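Local coordinates for protein actin depolymerization factor 2 (Plasmodium berghei, PDB 2XFA) that probably binds actin and promotes turnover of actin filaments in the malaria parasite, at residues I76-I81 / D90-I95. Residues are numbered along the deposited sequence; the frame is centred on the assembly and turned at random.
Sequences IADMPI and DRIYFI
Four backbone hydrogen bonds join 76-81 to 90-95, antiparallel arms of a beta hairpin in the central sheet of the ADF/cofilin fold. Ala77 and Tyr93 bond reciprocally, Tyr93 N reaching Ala77 O at 2.9 Å with a nearly straight N-H...O. Met79 and Arg91 form the second such pair; Met79 N to Arg91 O is the shortest bond, 2.8 Å, yet the most bent (153°). On the face of Met79 and Tyr93, Met79 CG sits 3.5 Å from Tyr93 CD2, the two side chains crossing at about a right angle. Farther along the ring, Ile81 CD1 lies 3.6 Å from Tyr93 CE2. On the other face Ile76 and Ile92 run side by side, their CG2 methyls 3.8 Å apart, while Ile76 CG1 meets Phe94 CD1 at 3.7 Å. Beside them, chi1 of Asp78 (-152°) swings its carboxylate across so that OD1 rests on Asp90 CB at 3.4 Å, leaving OD2 4.0 Å from Asp90 OD1, a like-charge approach with the carboxylate planes 64° apart. Beyond this shell, helices 56-65 and 137-146 both pack on Met79, the latter also touching Ile81 and Tyr93. The chemistry implies a largely apolar, helix-covered patch around Met79, Ile81 and Tyr93 and, opposite, an acidic pair whose repulsion may raise a carboxylate pKa.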
loop_
_atom_site.group_PDB
_atom_site.type_symbol
_atom_site.label_atom_id
_atom_site.label_comp_id
_atom_site.label_asym_id
_atom_site.label_seq_id
_atom_site.Cartn_x
_atom_site.Cartn_y
_atom_site.Cartn_z
ATOM N N ILE A 76 2.286 -0.378 0.733
ATOM C CA ILE A 76 2.861 0.236 1.906
ATOM C C ILE A 76 3.634 1.488 1.470
ATOM O O ILE A 76 4.488 1.409 0.590
ATOM C CB ILE A 76 3.777 -0.750 2.665
ATOM C CG1 ILE A 76 2.960 -1.955 3.138
ATOM C CG2 ILE A 76 4.416 -0.063 3.877
ATOM C CD1 ILE A 76 3.789 -3.040 3.768
ATOM N N ALA A 77 3.338 2.624 2.101
ATOM C CA ALA A 77 3.942 3.899 1.755
ATOM C C ALA A 77 4.409 4.649 2.995
ATOM O O ALA A 77 3.675 4.767 3.964
ATOM C CB ALA A 77 2.949 4.752 1.024
ATOM N N ASP A 78 5.621 5.186 2.938
ATOM C CA ASP A 78 6.139 6.072 3.985
ATOM C C ASP A 78 5.756 7.510 3.637
ATOM O O ASP A 78 6.440 8.165 2.855
ATOM C CB ASP A 78 7.651 5.932 4.055
ATOM C CG ASP A 78 8.206 6.214 5.438
ATOM O OD1 ASP A 78 7.416 6.464 6.379
ATOM O OD2 ASP A 78 9.448 6.173 5.579
ATOM N N MET A 79 4.643 7.981 4.188
ATOM C CA MET A 79 4.085 9.280 3.822
ATOM C C MET A 79 4.691 10.421 4.627
ATOM O O MET A 79 4.696 10.377 5.852
ATOM C CB MET A 79 2.575 9.267 4.036
ATOM C CG MET A 79 1.860 8.217 3.216
ATOM S SD MET A 79 2.186 8.496 1.464
ATOM C CE MET A 79 0.734 7.733 0.745
ATOM N N PRO A 80 5.190 11.459 3.938
ATOM C CA PRO A 80 5.765 12.631 4.607
ATOM C C PRO A 80 4.663 13.542 5.118
ATOM O O PRO A 80 4.086 14.295 4.336
ATOM C CB PRO A 80 6.542 13.340 3.484
ATOM C CG PRO A 80 6.465 12.426 2.269
ATOM C CD PRO A 80 5.268 11.565 2.473
ATOM N N ILE A 81 4.382 13.491 6.413
ATOM C CA ILE A 81 3.235 14.215 6.936
ATOM C C ILE A 81 3.551 15.177 8.087
ATOM O O ILE A 81 3.985 14.771 9.168
ATOM C CB ILE A 81 2.103 13.256 7.320
ATOM C CG1 ILE A 81 1.475 12.673 6.059
ATOM C CG2 ILE A 81 1.044 13.981 8.124
ATOM C CD1 ILE A 81 0.389 11.692 6.349
ATOM N N ASP A 90 7.473 11.219 9.063
ATOM C CA ASP A 90 7.132 10.095 8.188
ATOM C C ASP A 90 6.219 9.091 8.881
ATOM O O ASP A 90 6.564 8.566 9.949
ATOM C CB ASP A 90 8.399 9.368 7.743
ATOM C CG ASP A 90 9.248 10.195 6.797
ATOM O OD1 ASP A 90 10.448 9.868 6.643
ATOM O OD2 ASP A 90 8.718 11.168 6.211
ATOM N N ARG A 91 5.068 8.812 8.266
ATOM C CA ARG A 91 4.089 7.851 8.809
ATOM C C ARG A 91 3.901 6.699 7.832
ATOM O O ARG A 91 3.815 6.911 6.622
ATOM C CB ARG A 91 2.725 8.511 9.035
ATOM C CG ARG A 91 2.693 9.654 10.074
ATOM C CD ARG A 91 3.796 9.481 11.086
ATOM N NE ARG A 91 3.496 10.119 12.368
ATOM C CZ ARG A 91 4.339 10.157 13.395
ATOM N NH1 ARG A 91 5.541 9.606 13.289
ATOM N NH2 ARG A 91 3.984 10.752 14.526
ATOM N N ILE A 92 3.800 5.483 8.345
ATOM C CA ILE A 92 3.644 4.339 7.464
ATOM C C ILE A 92 2.175 4.032 7.258
ATOM O O ILE A 92 1.461 3.743 8.211
ATOM C CB ILE A 92 4.353 3.101 8.000
ATOM C CG1 ILE A 92 5.862 3.342 8.064
ATOM C CG2 ILE A 92 4.069 1.914 7.087
ATOM C CD1 ILE A 92 6.580 2.296 8.896
ATOM N N TYR A 93 1.713 4.143 6.018
ATOM C CA TYR A 93 0.326 3.817 5.697
ATOM C C TYR A 93 0.293 2.473 4.996
ATOM O O TYR A 93 1.164 2.177 4.195
ATOM C CB TYR A 93 -0.279 4.880 4.779
ATOM C CG TYR A 93 -0.709 6.107 5.534
ATOM C CD1 TYR A 93 -2.052 6.333 5.831
ATOM C CD2 TYR A 93 0.232 7.006 6.016
ATOM C CE1 TYR A 93 -2.447 7.459 6.553
ATOM C CE2 TYR A 93 -0.151 8.127 6.745
ATOM C CZ TYR A 93 -1.486 8.353 7.006
ATOM O OH TYR A 93 -1.850 9.471 7.726
ATOM N N PHE A 94 -0.732 1.683 5.271
ATOM C CA PHE A 94 -0.948 0.448 4.542
ATOM C C PHE A 94 -2.252 0.650 3.769
ATOM O O PHE A 94 -3.248 1.062 4.344
ATOM C CB PHE A 94 -1.094 -0.730 5.501
ATOM C CG PHE A 94 -1.368 -2.029 4.817
ATOM C CD1 PHE A 94 -0.330 -2.891 4.509
ATOM C CD2 PHE A 94 -2.658 -2.382 4.458
ATOM C CE1 PHE A 94 -0.572 -4.108 3.872
ATOM C CE2 PHE A 94 -2.914 -3.596 3.810
ATOM C CZ PHE A 94 -1.872 -4.459 3.517
ATOM N N ILE A 95 -2.241 0.394 2.467
ATOM C CA ILE A 95 -3.418 0.691 1.663
ATOM C C ILE A 95 -3.821 -0.553 0.916
ATOM O O ILE A 95 -3.004 -1.181 0.255
ATOM C CB ILE A 95 -3.118 1.801 0.643
ATOM C CG1 ILE A 95 -2.651 3.059 1.374
ATOM C CG2 ILE A 95 -4.335 2.067 -0.268
ATOM C CD1 ILE A 95 -1.827 3.994 0.477
#